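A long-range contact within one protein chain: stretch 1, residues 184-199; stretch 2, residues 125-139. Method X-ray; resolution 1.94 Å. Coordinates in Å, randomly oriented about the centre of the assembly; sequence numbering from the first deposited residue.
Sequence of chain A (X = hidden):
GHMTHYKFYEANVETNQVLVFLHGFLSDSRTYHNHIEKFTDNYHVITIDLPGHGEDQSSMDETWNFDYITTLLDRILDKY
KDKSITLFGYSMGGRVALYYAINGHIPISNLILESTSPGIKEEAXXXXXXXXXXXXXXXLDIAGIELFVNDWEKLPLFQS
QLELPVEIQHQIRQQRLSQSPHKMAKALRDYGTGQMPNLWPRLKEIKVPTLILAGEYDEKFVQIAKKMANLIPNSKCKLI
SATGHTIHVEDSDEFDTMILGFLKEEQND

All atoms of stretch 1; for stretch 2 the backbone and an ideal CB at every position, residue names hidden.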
ATOM      1  N   MET A 184       8.582   3.747  12.801  1.00 21.48           N
ATOM      2  CA  MET A 184       9.044   3.224  11.524  1.00 20.59           C
ATOM      3  C   MET A 184       9.890   1.975  11.757  1.00 21.02           C
ATOM      4  O   MET A 184       9.752   0.998  11.043  1.00 19.54           O
ATOM      5  CB  MET A 184       9.813   4.300  10.733  1.00 20.61           C
ATOM      6  CG  MET A 184       8.937   5.513  10.350  1.00 20.35           C
ATOM      7  SD  MET A 184       7.560   4.999   9.242  1.00 21.78           S
ATOM      8  CE  MET A 184       6.215   4.800  10.416  1.00 19.01           C
ATOM      9  N   ALA A 185      10.737   2.013  12.780  1.00 21.29           N
ATOM     10  CA  ALA A 185      11.564   0.863  13.147  1.00 22.60           C
ATOM     11  C   ALA A 185      10.699  -0.352  13.508  1.00 22.32           C
ATOM     12  O   ALA A 185      10.954  -1.461  13.035  1.00 22.12           O
ATOM     13  CB  ALA A 185      12.504   1.226  14.313  1.00 23.76           C
ATOM     14  N   LYS A 186       9.653  -0.136  14.312  1.00 21.66           N
ATOM     15  CA  LYS A 186       8.807  -1.215  14.720  1.00 20.98           C
ATOM     16  C   LYS A 186       8.060  -1.754  13.508  1.00 20.36           C
ATOM     17  O   LYS A 186       7.964  -2.956  13.357  1.00 20.27           O
ATOM     18  CB  LYS A 186       7.876  -0.817  15.874  1.00 21.74           C
ATOM     19  CG  LYS A 186       7.026  -1.988  16.391  1.00 20.59           C
ATOM     20  CD  LYS A 186       6.179  -1.585  17.582  1.00 22.82           C
ATOM     21  CE  LYS A 186       5.175  -2.687  17.978  1.00 22.54           C
ATOM     22  NZ  LYS A 186       5.859  -3.969  18.315  1.00 21.22           N
ATOM     23  N   ALA A 187       7.547  -0.869  12.638  1.00 20.82           N
ATOM     24  CA  ALA A 187       6.899  -1.317  11.394  1.00 21.74           C
ATOM     25  C   ALA A 187       7.808  -2.255  10.597  1.00 22.02           C
ATOM     26  O   ALA A 187       7.372  -3.330  10.158  1.00 23.24           O
ATOM     27  CB  ALA A 187       6.454  -0.114  10.526  1.00 21.04           C
ATOM     28  N   LEU A 188       9.056  -1.856  10.406  1.00 22.56           N
ATOM     29  CA  LEU A 188      10.038  -2.720   9.714  1.00 23.54           C
ATOM     30  C   LEU A 188      10.237  -4.070  10.394  1.00 24.40           C
ATOM     31  O   LEU A 188      10.165  -5.112   9.736  1.00 24.25           O
ATOM     32  CB  LEU A 188      11.388  -2.012   9.553  1.00 24.41           C
ATOM     33  CG  LEU A 188      11.411  -0.839   8.560  1.00 24.29           C
ATOM     34  CD1 LEU A 188      12.739  -0.091   8.656  1.00 24.99           C
ATOM     35  CD2 LEU A 188      11.111  -1.291   7.118  1.00 25.09           C
ATOM     36  N   ARG A 189      10.491  -4.058  11.706  1.00 25.15           N
ATOM     37  CA  ARG A 189      10.725  -5.319  12.426  1.00 25.46           C
ATOM     38  C   ARG A 189       9.505  -6.245  12.443  1.00 24.31           C
ATOM     39  O   ARG A 189       9.664  -7.457  12.354  1.00 24.97           O
ATOM     40  CB  ARG A 189      11.259  -5.080  13.852  1.00 26.96           C
ATOM     41  CG  ARG A 189      12.507  -4.159  13.920  1.00 30.58           C
ATOM     42  CD  ARG A 189      13.299  -4.266  15.220  1.00 36.99           C
ATOM     43  NE  ARG A 189      13.905  -2.985  15.618  1.00 41.00           N
ATOM     44  CZ  ARG A 189      15.186  -2.628  15.451  1.00 43.55           C
ATOM     45  NH1 ARG A 189      16.084  -3.430  14.848  1.00 44.66           N
ATOM     46  NH2 ARG A 189      15.575  -1.436  15.876  1.00 43.04           N
ATOM     47  N   ASP A 190       8.302  -5.688  12.580  1.00 22.51           N
ATOM     48  CA  ASP A 190       7.077  -6.493  12.732  1.00 22.09           C
ATOM     49  C   ASP A 190       6.398  -6.864  11.423  1.00 21.41           C
ATOM     50  O   ASP A 190       5.846  -7.945  11.319  1.00 22.23           O
ATOM     51  CB  ASP A 190       6.041  -5.813  13.636  1.00 20.94           C
ATOM     52  CG  ASP A 190       6.516  -5.666  15.047  1.00 22.22           C
ATOM     53  OD1 ASP A 190       7.664  -6.058  15.323  1.00 22.74           O
ATOM     54  OD2 ASP A 190       5.748  -5.152  15.870  1.00 22.20           O
ATOM     55  N   TYR A 191       6.400  -5.982  10.435  1.00 21.68           N
ATOM     56  CA  TYR A 191       5.721  -6.351   9.165  1.00 21.39           C
ATOM     57  C   TYR A 191       6.461  -5.964   7.894  1.00 21.78           C
ATOM     58  O   TYR A 191       5.869  -5.873   6.800  1.00 21.26           O
ATOM     59  CB  TYR A 191       4.238  -5.970   9.137  1.00 20.81           C
ATOM     60  CG  TYR A 191       3.879  -4.499   9.150  1.00 20.85           C
ATOM     61  CD1 TYR A 191       3.410  -3.881   7.986  1.00 20.56           C
ATOM     62  CD2 TYR A 191       3.939  -3.743  10.319  1.00 22.44           C
ATOM     63  CE1 TYR A 191       3.000  -2.567   7.973  1.00 20.31           C
ATOM     64  CE2 TYR A 191       3.535  -2.386  10.328  1.00 20.74           C
ATOM     65  CZ  TYR A 191       3.071  -1.809   9.132  1.00 21.07           C
ATOM     66  OH  TYR A 191       2.647  -0.498   9.053  1.00 18.01           O
ATOM     67  N   GLY A 192       7.769  -5.786   8.044  1.00 22.58           N
ATOM     68  CA  GLY A 192       8.647  -5.649   6.906  1.00 23.48           C
ATOM     69  C   GLY A 192       8.532  -6.870   6.022  1.00 23.99           C
ATOM     70  O   GLY A 192       8.069  -7.955   6.458  1.00 24.06           O
ATOM     71  N   THR A 193       8.969  -6.705   4.783  1.00 24.61           N
ATOM     72  CA  THR A 193       8.817  -7.738   3.760  1.00 25.39           C
ATOM     73  C   THR A 193       9.502  -9.026   4.157  1.00 26.65           C
ATOM     74  O   THR A 193       9.022 -10.114   3.832  1.00 27.70           O
ATOM     75  CB  THR A 193       9.295  -7.239   2.397  1.00 25.87           C
ATOM     76  OG1 THR A 193       8.510  -6.092   2.052  1.00 23.85           O
ATOM     77  CG2 THR A 193       9.110  -8.336   1.312  1.00 27.12           C
ATOM     78  N   GLY A 194      10.595  -8.889   4.906  1.00 28.21           N
ATOM     79  CA  GLY A 194      11.351 -10.029   5.389  1.00 29.21           C
ATOM     80  C   GLY A 194      10.582 -10.833   6.420  1.00 29.38           C
ATOM     81  O   GLY A 194      10.847 -12.013   6.594  1.00 30.15           O
ATOM     82  N   GLN A 195       9.637 -10.194   7.107  1.00 28.96           N
ATOM     83  CA  GLN A 195       8.784 -10.875   8.089  1.00 29.60           C
ATOM     84  C   GLN A 195       7.539 -11.487   7.472  1.00 29.50           C
ATOM     85  O   GLN A 195       6.908 -12.365   8.083  1.00 30.72           O
ATOM     86  CB  GLN A 195       8.325  -9.915   9.204  1.00 29.53           C
ATOM     87  CG  GLN A 195       9.445  -9.140   9.887  1.00 31.04           C
ATOM     88  CD  GLN A 195      10.462 -10.018  10.571  1.00 32.56           C
ATOM     89  OE1 GLN A 195      11.648  -9.656  10.661  1.00 35.75           O
ATOM     90  NE2 GLN A 195      10.025 -11.184  11.040  1.00 32.88           N
ATOM     91  N   MET A 196       7.163 -11.007   6.289  1.00 27.92           N
ATOM     92  CA  MET A 196       5.908 -11.403   5.674  1.00 27.77           C
ATOM     93  C   MET A 196       5.982 -12.838   5.181  1.00 28.23           C
ATOM     94  O   MET A 196       7.002 -13.233   4.606  1.00 27.62           O
ATOM     95  CB  MET A 196       5.658 -10.487   4.498  1.00 27.74           C
ATOM     96  CG  MET A 196       4.340 -10.649   3.806  1.00 28.33           C
ATOM     97  SD  MET A 196       4.462  -9.504   2.424  1.00 29.95           S
ATOM     98  CE  MET A 196       2.995  -9.996   1.547  1.00 28.05           C
ATOM     99  N   PRO A 197       4.906 -13.628   5.391  1.00 28.03           N
ATOM    100  CA  PRO A 197       4.918 -14.943   4.767  1.00 28.87           C
ATOM    101  C   PRO A 197       4.947 -14.814   3.250  1.00 28.07           C
ATOM    102  O   PRO A 197       4.458 -13.821   2.688  1.00 26.69           O
ATOM    103  CB  PRO A 197       3.586 -15.562   5.210  1.00 29.40           C
ATOM    104  CG  PRO A 197       3.142 -14.753   6.395  1.00 29.49           C
ATOM    105  CD  PRO A 197       3.624 -13.366   6.068  1.00 28.75           C
ATOM    106  N   ASN A 198       5.537 -15.805   2.605  1.00 28.80           N
ATOM    107  CA  ASN A 198       5.575 -15.893   1.146  1.00 29.11           C
ATOM    108  C   ASN A 198       4.163 -16.188   0.627  1.00 28.51           C
ATOM    109  O   ASN A 198       3.705 -17.339   0.672  1.00 29.05           O
ATOM    110  CB  ASN A 198       6.542 -17.014   0.730  1.00 29.91           C
ATOM    111  CG  ASN A 198       6.393 -17.415  -0.727  1.00 30.24           C
ATOM    112  OD1 ASN A 198       5.962 -16.623  -1.557  1.00 29.99           O
ATOM    113  ND2 ASN A 198       6.772 -18.649  -1.041  1.00 31.99           N
ATOM    114  N   LEU A 199       3.488 -15.161   0.117  1.00 27.63           N
ATOM    115  CA  LEU A 199       2.087 -15.310  -0.338  1.00 26.63           C
ATOM    116  C   LEU A 199       1.972 -15.736  -1.804  1.00 27.04           C
ATOM    117  O   LEU A 199       0.859 -15.865  -2.345  1.00 26.96           O
ATOM    118  CB  LEU A 199       1.293 -14.026  -0.083  1.00 26.09           C
ATOM    119  CG  LEU A 199       1.145 -13.573   1.373  1.00 26.13           C
ATOM    120  CD1 LEU A 199       0.345 -12.272   1.399  1.00 27.55           C
ATOM    121  CD2 LEU A 199       0.461 -14.630   2.226  1.00 26.64           C
ATOM    122  N   UNK A 125      16.587 -15.307   0.652  1.00 34.86           N
ATOM    123  CA  UNK A 125      16.265 -13.948   0.263  1.00 33.15           C
ATOM    124  C   UNK A 125      15.394 -13.277   1.325  1.00 31.92           C
ATOM    125  O   UNK A 125      15.523 -12.082   1.548  1.00 30.74           O
ATOM    126  CB  UNK A 125      15.560 -13.936  -1.095  1.00 33.15           C
ATOM    127  N   UNK A 126      14.533 -14.050   1.987  1.00 31.42           N
ATOM    128  CA  UNK A 126      13.718 -13.515   3.084  1.00 31.62           C
ATOM    129  C   UNK A 126      14.626 -13.039   4.211  1.00 31.68           C
ATOM    130  O   UNK A 126      14.421 -11.948   4.750  1.00 30.12           O
ATOM    131  CB  UNK A 126      12.733 -14.567   3.598  1.00 31.62           C
ATOM    132  N   UNK A 127      15.629 -13.855   4.539  1.00 33.49           N
ATOM    133  CA  UNK A 127      16.617 -13.525   5.563  1.00 34.56           C
ATOM    134  C   UNK A 127      17.437 -12.296   5.185  1.00 34.64           C
ATOM    135  O   UNK A 127      17.654 -11.425   6.032  1.00 34.56           O
ATOM    136  CB  UNK A 127      17.547 -14.717   5.801  1.00 34.56           C
ATOM    137  N   UNK A 128      17.905 -12.237   3.930  1.00 34.70           N
ATOM    138  CA  UNK A 128      18.687 -11.093   3.436  1.00 34.39           C
ATOM    139  C   UNK A 128      17.905  -9.807   3.739  1.00 32.08           C
ATOM    140  O   UNK A 128      18.454  -8.827   4.237  1.00 32.19           O
ATOM    141  CB  UNK A 128      18.972 -11.221   1.938  1.00 34.39           C
ATOM    142  N   UNK A 129      16.616  -9.847   3.446  1.00 29.99           N
ATOM    143  CA  UNK A 129      15.758  -8.706   3.591  1.00 28.61           C
ATOM    144  C   UNK A 129      15.494  -8.359   5.051  1.00 27.79           C
ATOM    145  O   UNK A 129      15.479  -7.183   5.407  1.00 27.47           O
ATOM    146  CB  UNK A 129      14.437  -8.960   2.863  1.00 28.61           C
ATOM    147  N   UNK A 130      15.274  -9.382   5.878  1.00 27.83           N
ATOM    148  CA  UNK A 130      15.130  -9.195   7.318  1.00 28.14           C
ATOM    149  C   UNK A 130      16.319  -8.468   7.904  1.00 28.64           C
ATOM    150  O   UNK A 130      16.140  -7.505   8.638  1.00 27.80           O
ATOM    151  CB  UNK A 130      14.950 -10.544   8.017  1.00 28.14           C
ATOM    152  N   UNK A 131      17.525  -8.936   7.585  1.00 30.01           N
ATOM    153  CA  UNK A 131      18.763  -8.277   8.041  1.00 32.16           C
ATOM    154  C   UNK A 131      18.820  -6.796   7.646  1.00 31.71           C
ATOM    155  O   UNK A 131      19.165  -5.944   8.465  1.00 31.98           O
ATOM    156  CB  UNK A 131      19.981  -9.004   7.467  1.00 32.16           C
ATOM    157  N   UNK A 132      18.488  -6.497   6.397  1.00 30.66           N
ATOM    158  CA  UNK A 132      18.532  -5.131   5.903  1.00 30.76           C
ATOM    159  C   UNK A 132      17.493  -4.267   6.621  1.00 29.12           C
ATOM    160  O   UNK A 132      17.810  -3.178   7.079  1.00 29.41           O
ATOM    161  CB  UNK A 132      18.299  -5.103   4.391  1.00 30.76           C
ATOM    162  N   UNK A 133      16.260  -4.758   6.723  1.00 27.81           N
ATOM    163  CA  UNK A 133      15.205  -4.020   7.427  1.00 27.15           C
ATOM    164  C   UNK A 133      15.446  -3.907   8.918  1.00 27.14           C
ATOM    165  O   UNK A 133      15.100  -2.885   9.518  1.00 27.20           O
ATOM    166  CB  UNK A 133      13.851  -4.692   7.189  1.00 27.15           C
ATOM    167  N   UNK A 134      16.052  -4.941   9.504  1.00 27.27           N
ATOM    168  CA  UNK A 134      16.485  -4.869  10.902  1.00 28.19           C
ATOM    169  C   UNK A 134      17.589  -3.806  11.094  1.00 28.95           C
ATOM    170  O   UNK A 134      17.527  -2.999  12.038  1.00 28.40           O
ATOM    171  CB  UNK A 134      16.986  -6.238  11.365  1.00 28.19           C
ATOM    172  N   UNK A 135      18.564  -3.782  10.184  1.00 28.40           N
ATOM    173  CA  UNK A 135      19.609  -2.740  10.190  1.00 28.96           C
ATOM    174  C   UNK A 135      18.991  -1.338  10.048  1.00 28.57           C
ATOM    175  O   UNK A 135      19.328  -0.417  10.793  1.00 29.26           O
ATOM    176  CB  UNK A 135      20.611  -2.986   9.060  1.00 28.96           C
ATOM    177  N   UNK A 136      18.092  -1.199   9.079  1.00 28.14           N
ATOM    178  CA  UNK A 136      17.358   0.043   8.866  1.00 28.84           C
ATOM    179  C   UNK A 136      16.598   0.484  10.120  1.00 29.04           C
ATOM    180  O   UNK A 136      16.685   1.654  10.515  1.00 29.47           O
ATOM    181  CB  UNK A 136      16.383  -0.122   7.698  1.00 28.84           C
ATOM    182  N   UNK A 137      15.873  -0.451  10.749  1.00 29.04           N
ATOM    183  CA  UNK A 137      15.209  -0.170  12.039  1.00 29.26           C
ATOM    184  C   UNK A 137      16.193   0.334  13.108  1.00 30.69           C
ATOM    185  O   UNK A 137      15.917   1.312  13.793  1.00 30.98           O
ATOM    186  CB  UNK A 137      14.507  -1.431  12.548  1.00 29.26           C
ATOM    187  N   UNK A 138      17.348  -0.319  13.239  1.00 32.44           N
ATOM    188  CA  UNK A 138      18.374   0.148  14.174  1.00 34.12           C
ATOM    189  C   UNK A 138      18.819   1.580  13.853  1.00 34.10           C
ATOM    190  O   UNK A 138      18.927   2.406  14.753  1.00 34.68           O
ATOM    191  CB  UNK A 138      19.580  -0.793  14.144  1.00 34.12           C
ATOM    192  N   UNK A 139      19.039   1.874  12.573  1.00 33.56           N
ATOM    193  CA  UNK A 139      19.420   3.223  12.122  1.00 34.64           C
ATOM    194  C   UNK A 139      18.353   4.257  12.517  1.00 34.26           C
ATOM    195  O   UNK A 139      18.671   5.382  12.899  1.00 34.95           O
ATOM    196  CB  UNK A 139      19.628   3.237  10.606  1.00 34.64           C
TER

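Phi/psi stays near -60/-45 throughout 125-139, so the whole stretch is helical. Its axis runs at 162° to that of helix 184-191, with a closest approach of 8.3 Å, so the helices run nearly antiparallel; which positions face stretch 1 is read from the ideal CB distances.

At 125, 127, 128, 131, 132, 135 and 139 the ideal CB has no atom of stretch 1 within 5.5 Å; stretch 1 selects nothing there, and many side chains would fit. The deposited residues are Asn-125, Leu-127, Glu-128, Leu-131, Val-132, Ala-135 and Val-139.

Position 126 points sideways, its ideal CB 4.4 Å from Gly-194 O, so a longer side chain could reach the loop beyond. Gln-126 extends (chi1 m, chi2 t) until NE2 lies 3.7 Å from Asn-198 CB.

Position 129 points toward the turn, its ideal CB 4.1 Å from Gly-194 CA. The backbone can come this close because Gly-194 lacks a CB; an ideal one there would sit 2.6 Å from N of 130. A slim or a long, flexible chain would suit. Arg-129 folds along the turn, CG 3.6 Å from Gly-194 N, with Thr-193 OG1 over one guanidinium face.

Position 130 is sideways, near the carbonyl of Gly-194 and the amide of Gln-195, which favours a long donor such as Arg, Lys or Gln. Arg-130 donates from NH2 to Gly-194 O at 3.0 Å and 157°, the acceptor lying at the guanidinium edge.

Position 133 points toward stretch 1, its ideal CB 4.3 Å from Leu-188 CB, while N of Thr-193 and Gly-194 lie farther along. A small apolar residue or a short acceptor would suit. Asp-133 OD2 accepts from water 1 (2.7 Å) and water 2 (2.5 Å), which accept from Thr-193 N (2.8 Å) and Gly-194 N (2.7 Å) respectively. OD2 also forms a salt bridge with Arg-129 NE (2.8 Å).

Position 134 has its ideal CB 4.6 Å from Arg-189 NH1, so an acidic or neutral polar residue is reasonable. Asp-134 makes no salt bridge with it; OD2 instead accepts from water 3 (2.5 Å), which also donates to Gln-195 OE1 (3.0 Å).

At 136 the ideal CB lies 3.8 Å from Leu-188 CD1, so aliphatic carbons suit the base of the chain; Arg-136 supplies them, and its NH1 forms a salt bridge with Asp-133 OD1 (3.0 Å).

Position 137 is the tightest: its ideal CB is 3.2 Å from Arg-189 CZ and 3.6 Å from Ala-185 O, leaving room for Ala or Gly. Ala-137 puts its CB 3.7 Å from Ala-185 CB and over one face of the Arg-189 guanidinium.

Position 138 points away, its ideal CB 4.4 Å from Arg-189 NH2, so a polar or acidic residue would suit the cation, though many others could turn aside into open space. Lys-138 leaves NZ 4.5 Å from Arg-189 NH1, a close pair of like charges.

Stretch 2, residues 125-139: NQLERRLVDDARAKV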
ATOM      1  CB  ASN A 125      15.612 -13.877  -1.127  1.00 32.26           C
ATOM      2  CG  ASN A 125      16.578 -14.231  -2.260  1.00 33.47           C
ATOM      3  OD1 ASN A 125      17.795 -14.140  -2.112  1.00 35.50           O
ATOM      4  ND2 ASN A 125      16.028 -14.639  -3.392  1.00 30.91           N
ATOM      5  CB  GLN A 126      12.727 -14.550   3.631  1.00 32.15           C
ATOM      6  CG  GLN A 126      11.535 -14.854   2.737  1.00 34.55           C
ATOM      7  CD  GLN A 126      10.714 -16.055   3.225  1.00 37.67           C
ATOM      8  OE1 GLN A 126      11.208 -16.908   3.971  1.00 41.36           O
ATOM      9  NE2 GLN A 126       9.468 -16.127   2.789  1.00 36.58           N
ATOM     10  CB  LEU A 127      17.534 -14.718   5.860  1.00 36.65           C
ATOM     11  CG  LEU A 127      18.612 -14.493   6.941  1.00 39.29           C
ATOM     12  CD1 LEU A 127      18.027 -14.019   8.302  1.00 39.38           C
ATOM     13  CD2 LEU A 127      19.471 -15.733   7.122  1.00 42.12           C
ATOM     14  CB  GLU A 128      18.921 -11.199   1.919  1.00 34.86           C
ATOM     15  CG  GLU A 128      20.156 -11.990   1.476  1.00 38.83           C
ATOM     16  CD  GLU A 128      20.113 -12.382  -0.022  1.00 41.92           C
ATOM     17  OE1 GLU A 128      19.316 -11.772  -0.794  1.00 42.08           O
ATOM     18  OE2 GLU A 128      20.874 -13.302  -0.420  1.00 40.94           O
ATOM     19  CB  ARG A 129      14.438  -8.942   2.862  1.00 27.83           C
ATOM     20  CG  ARG A 129      13.453  -7.855   3.059  1.00 26.23           C
ATOM     21  CD  ARG A 129      14.004  -6.498   2.598  1.00 27.13           C
ATOM     22  NE  ARG A 129      12.936  -5.514   2.612  1.00 28.61           N
ATOM     23  CZ  ARG A 129      12.240  -5.177   1.533  1.00 31.44           C
ATOM     24  NH1 ARG A 129      12.525  -5.740   0.358  1.00 29.09           N
ATOM     25  NH2 ARG A 129      11.259  -4.288   1.627  1.00 32.08           N
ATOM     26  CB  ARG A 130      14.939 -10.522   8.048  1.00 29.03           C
ATOM     27  CG  ARG A 130      13.494 -11.007   8.007  1.00 29.10           C
ATOM     28  CD  ARG A 130      13.201 -11.996   9.133  1.00 31.22           C
ATOM     29  NE  ARG A 130      13.979 -13.227   9.060  1.00 32.93           N
ATOM     30  CZ  ARG A 130      13.707 -14.255   8.263  1.00 33.13           C
ATOM     31  NH1 ARG A 130      14.469 -15.345   8.307  1.00 34.95           N
ATOM     32  NH2 ARG A 130      12.680 -14.200   7.428  1.00 34.05           N
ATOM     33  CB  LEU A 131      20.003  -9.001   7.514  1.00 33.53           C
ATOM     34  CG  LEU A 131      20.344 -10.403   8.039  1.00 36.32           C
ATOM     35  CD1 LEU A 131      21.239 -11.159   7.047  1.00 38.20           C
ATOM     36  CD2 LEU A 131      21.054 -10.345   9.388  1.00 40.08           C
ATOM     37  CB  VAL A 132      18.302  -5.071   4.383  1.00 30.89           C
ATOM     38  CG1 VAL A 132      18.079  -3.640   3.933  1.00 32.19           C
ATOM     39  CG2 VAL A 132      19.489  -5.669   3.648  1.00 33.74           C
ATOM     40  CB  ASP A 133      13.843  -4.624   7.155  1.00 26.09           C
ATOM     41  CG  ASP A 133      13.371  -4.338   5.757  1.00 26.64           C
ATOM     42  OD1 ASP A 133      13.929  -3.415   5.106  1.00 29.94           O
ATOM     43  OD2 ASP A 133      12.431  -5.015   5.323  1.00 28.24           O
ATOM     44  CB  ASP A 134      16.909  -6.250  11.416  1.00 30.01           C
ATOM     45  CG  ASP A 134      15.702  -7.197  11.649  1.00 31.31           C
ATOM     46  OD1 ASP A 134      14.530  -6.820  11.384  1.00 35.80           O
ATOM     47  OD2 ASP A 134      15.929  -8.340  12.077  1.00 35.07           O
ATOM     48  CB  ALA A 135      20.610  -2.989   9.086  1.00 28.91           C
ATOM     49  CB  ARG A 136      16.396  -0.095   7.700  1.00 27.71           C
ATOM     50  CG  ARG A 136      17.046  -0.188   6.346  1.00 28.57           C
ATOM     51  CD  ARG A 136      15.965  -0.164   5.297  1.00 28.74           C
ATOM     52  NE  ARG A 136      16.525  -0.027   3.966  1.00 32.12           N
ATOM     53  CZ  ARG A 136      16.168  -0.753   2.917  1.00 34.64           C
ATOM     54  NH1 ARG A 136      15.204  -1.672   3.008  1.00 37.06           N
ATOM     55  NH2 ARG A 136      16.755  -0.532   1.759  1.00 36.87           N
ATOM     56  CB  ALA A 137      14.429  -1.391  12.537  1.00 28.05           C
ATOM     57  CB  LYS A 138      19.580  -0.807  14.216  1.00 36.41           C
ATOM     58  CG  LYS A 138      19.366  -2.115  15.015  1.00 37.79           C
ATOM     59  CD  LYS A 138      20.315  -3.197  14.493  1.00 40.52           C
ATOM     60  CE  LYS A 138      20.889  -4.069  15.612  1.00 42.71           C
ATOM     61  NZ  LYS A 138      20.070  -5.289  15.804  1.00 42.77           N
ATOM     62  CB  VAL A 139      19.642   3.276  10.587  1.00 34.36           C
ATOM     63  CG1 VAL A 139      19.914   4.712  10.130  1.00 36.83           C
ATOM     64  CG2 VAL A 139      20.804   2.361  10.165  1.00 36.67           C
TER
HETATM   65  O   HOH W   1      10.017  -4.112   4.391  1.00 17.19           O
HETATM   66  O   HOH W   2      11.701  -7.039   6.558  1.00 19.50           O
HETATM   67  O   HOH W   3      14.245 -10.202  11.964  1.00 29.01           O
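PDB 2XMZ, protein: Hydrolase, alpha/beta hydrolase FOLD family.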